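Local coordinates for DNA replication and repair protein RecF (Caldanaerobacter subterraneus subsp. tengcongensis, PDB 5Z67), which probably binds ATP and single-stranded DNA as an ABC-type ATPase and serves as a recombination mediator in the RecFOR pathway of DNA repair, at residues K6-D11 with Q19-C24. Sequence-based numbering, arbitrary orientation.
Sequences KEIFVD and QKLEFC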
loop_
_atom_site.group_PDB
_atom_site.type_symbol
_atom_site.label_atom_id
_atom_site.label_comp_id
_atom_site.label_asym_id
_atom_site.label_seq_id
_atom_site.Cartn_x
_atom_site.Cartn_y
_atom_site.Cartn_z
ATOM N N LYS A 6 -18.129 -7.198 -8.380
ATOM C CA LYS A 6 -19.317 -7.320 -9.218
ATOM C C LYS A 6 -20.056 -5.993 -9.273
ATOM O O LYS A 6 -20.726 -5.682 -10.255
ATOM C CB LYS A 6 -20.269 -8.413 -8.707
ATOM C CG LYS A 6 -19.580 -9.674 -8.210
ATOM C CD LYS A 6 -20.463 -10.915 -8.280
ATOM C CE LYS A 6 -21.749 -10.810 -7.478
ATOM N NZ LYS A 6 -22.615 -12.050 -7.602
ATOM N N GLU A 7 -19.915 -5.200 -8.222
ATOM C CA GLU A 7 -20.770 -4.039 -8.060
ATOM C C GLU A 7 -20.236 -3.117 -6.991
ATOM O O GLU A 7 -19.742 -3.583 -5.974
ATOM C CB GLU A 7 -22.194 -4.482 -7.675
ATOM C CG GLU A 7 -23.171 -3.340 -7.480
ATOM C CD GLU A 7 -24.408 -3.756 -6.704
ATOM O OE1 GLU A 7 -25.234 -4.505 -7.267
ATOM O OE2 GLU A 7 -24.558 -3.332 -5.535
ATOM N N ILE A 8 -20.337 -1.810 -7.208
ATOM C CA ILE A 8 -20.066 -0.876 -6.135
ATOM C C ILE A 8 -21.182 0.173 -6.072
ATOM O O ILE A 8 -21.715 0.597 -7.095
ATOM C CB ILE A 8 -18.678 -0.205 -6.296
ATOM C CG1 ILE A 8 -18.268 0.480 -4.996
ATOM C CG2 ILE A 8 -18.659 0.788 -7.466
ATOM C CD1 ILE A 8 -16.793 0.917 -4.938
ATOM N N PHE A 9 -21.549 0.553 -4.856
ATOM C CA PHE A 9 -22.515 1.620 -4.590
ATOM C C PHE A 9 -21.777 2.735 -3.884
ATOM O O PHE A 9 -21.077 2.475 -2.898
ATOM C CB PHE A 9 -23.679 1.096 -3.729
ATOM C CG PHE A 9 -24.611 2.182 -3.208
ATOM C CD1 PHE A 9 -25.314 2.995 -4.081
ATOM C CD2 PHE A 9 -24.802 2.356 -1.848
ATOM C CE1 PHE A 9 -26.179 3.975 -3.611
ATOM C CE2 PHE A 9 -25.670 3.337 -1.363
ATOM C CZ PHE A 9 -26.361 4.141 -2.251
ATOM N N VAL A 10 -21.885 3.959 -4.415
ATOM C CA VAL A 10 -21.248 5.128 -3.804
ATOM C C VAL A 10 -22.275 6.193 -3.480
ATOM O O VAL A 10 -23.129 6.496 -4.293
ATOM C CB VAL A 10 -20.151 5.769 -4.707
ATOM C CG1 VAL A 10 -18.884 4.914 -4.700
ATOM C CG2 VAL A 10 -20.652 6.013 -6.119
ATOM N N ASP A 11 -22.169 6.749 -2.280
ATOM C CA ASP A 11 -23.083 7.766 -1.797
ATOM C C ASP A 11 -22.322 8.899 -1.095
ATOM O O ASP A 11 -21.623 8.662 -0.091
ATOM C CB ASP A 11 -24.090 7.138 -0.845
ATOM C CG ASP A 11 -25.163 8.126 -0.381
ATOM O OD1 ASP A 11 -25.273 9.239 -0.951
ATOM O OD2 ASP A 11 -25.912 7.769 0.554
ATOM N N GLN A 19 -24.877 6.507 -6.821
ATOM C CA GLN A 19 -25.114 5.529 -7.874
ATOM C C GLN A 19 -24.578 4.176 -7.472
ATOM O O GLN A 19 -23.663 4.075 -6.656
ATOM C CB GLN A 19 -24.456 5.962 -9.197
ATOM C CG GLN A 19 -22.915 6.095 -9.117
ATOM C CD GLN A 19 -22.343 6.990 -10.214
ATOM O OE1 GLN A 19 -22.481 6.705 -11.415
ATOM N NE2 GLN A 19 -21.713 8.092 -9.806
ATOM N N LYS A 20 -25.162 3.152 -8.079
ATOM C CA LYS A 20 -24.716 1.770 -7.983
ATOM C C LYS A 20 -24.237 1.351 -9.370
ATOM O O LYS A 20 -24.960 1.495 -10.348
ATOM C CB LYS A 20 -25.878 0.881 -7.514
ATOM C CG LYS A 20 -25.527 -0.552 -7.192
ATOM C CD LYS A 20 -26.788 -1.377 -6.897
ATOM C CE LYS A 20 -27.556 -0.865 -5.685
ATOM N NZ LYS A 20 -28.880 -1.554 -5.539
ATOM N N LEU A 21 -23.023 0.840 -9.454
ATOM C CA LEU A 21 -22.402 0.470 -10.715
ATOM C C LEU A 21 -22.155 -1.033 -10.786
ATOM O O LEU A 21 -21.711 -1.614 -9.794
ATOM C CB LEU A 21 -21.074 1.188 -10.847
ATOM C CG LEU A 21 -20.932 2.564 -11.486
ATOM C CD1 LEU A 21 -22.172 3.400 -11.330
ATOM C CD2 LEU A 21 -19.681 3.272 -10.945
ATOM N N GLU A 22 -22.386 -1.657 -11.944
ATOM C CA GLU A 22 -22.077 -3.087 -12.109
ATOM C C GLU A 22 -20.949 -3.283 -13.112
ATOM O O GLU A 22 -20.954 -2.654 -14.157
ATOM C CB GLU A 22 -23.313 -3.866 -12.571
ATOM C CG GLU A 22 -24.538 -3.626 -11.686
ATOM C CD GLU A 22 -25.836 -4.117 -12.309
ATOM O OE1 GLU A 22 -26.630 -4.745 -11.581
ATOM O OE2 GLU A 22 -26.071 -3.858 -13.517
ATOM N N PHE A 23 -19.993 -4.158 -12.809
ATOM C CA PHE A 23 -18.797 -4.286 -13.658
ATOM C C PHE A 23 -18.645 -5.651 -14.301
ATOM O O PHE A 23 -19.369 -6.593 -13.967
ATOM C CB PHE A 23 -17.532 -3.970 -12.851
ATOM C CG PHE A 23 -17.577 -2.633 -12.184
ATOM C CD1 PHE A 23 -17.644 -1.467 -12.947
ATOM C CD2 PHE A 23 -17.591 -2.532 -10.808
ATOM C CE1 PHE A 23 -17.685 -0.212 -12.324
ATOM C CE2 PHE A 23 -17.636 -1.286 -10.181
ATOM C CZ PHE A 23 -17.687 -0.128 -10.942
ATOM N N CYS A 24 -17.689 -5.742 -15.225
ATOM C CA CYS A 24 -17.446 -6.966 -15.964
ATOM C C CYS A 24 -16.104 -7.584 -15.619
ATOM O O CYS A 24 -15.281 -7.002 -14.902
ATOM C CB CYS A 24 -17.513 -6.705 -17.468
ATOM S SG CYS A 24 -18.912 -5.692 -17.941
HETATM O O HOH W 1 -21.476 -7.496 -12.443
#
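Gln19 begins the second strand of a textbook antiparallel beta hairpin, paired with Val10 through two backbone hydrogen bonds, the shorter from Val10 N to Gln19 O (2.9 Å). Their side chains lie alongside each other, Gln19 CG against Val10 CG2, while the Gln19 amide reaches on to Gly361 and Val363. Lys20 forms a non-hydrogen-bonded pair with Phe9, its backbone N at the edge of the Phe9 ring. The Lys20 chain leaves with CG trans to N (chi1 -172°) and bends at chi3, carrying its methylenes across the Glu7 carboxylate, CD 3.3 Å from Glu7 OE2; NZ stays 4.7 Å from that oxygen, too far for a salt bridge. Were Glu7 an alanine, these methylenes would probably lose the carboxylate they lie across, and the ammonium its nearby opposite charge. Leu21 and Ile8 exchange two more backbone bonds, that from Leu21 N to Ile8 O short and nearly straight (2.7 Å, 174°). Glu22 pairs with Glu7 on the face shared with Phe9 and Lys20, their like-charged OE1 atoms 4.5 Å apart, probably at some energetic cost. Phe23 N donates to Lys6 O from above the carbonyl plane, a water bridges Lys6 O and Phe23 O, and the Phe23 ring turns its edge to Ile8 CG2. Strand 19-22 forms one edge of the antiparallel sheet, strand 4-11 pairing beyond with 69-78, while Ile8, Val10 and Leu21 pack on helix 35-50.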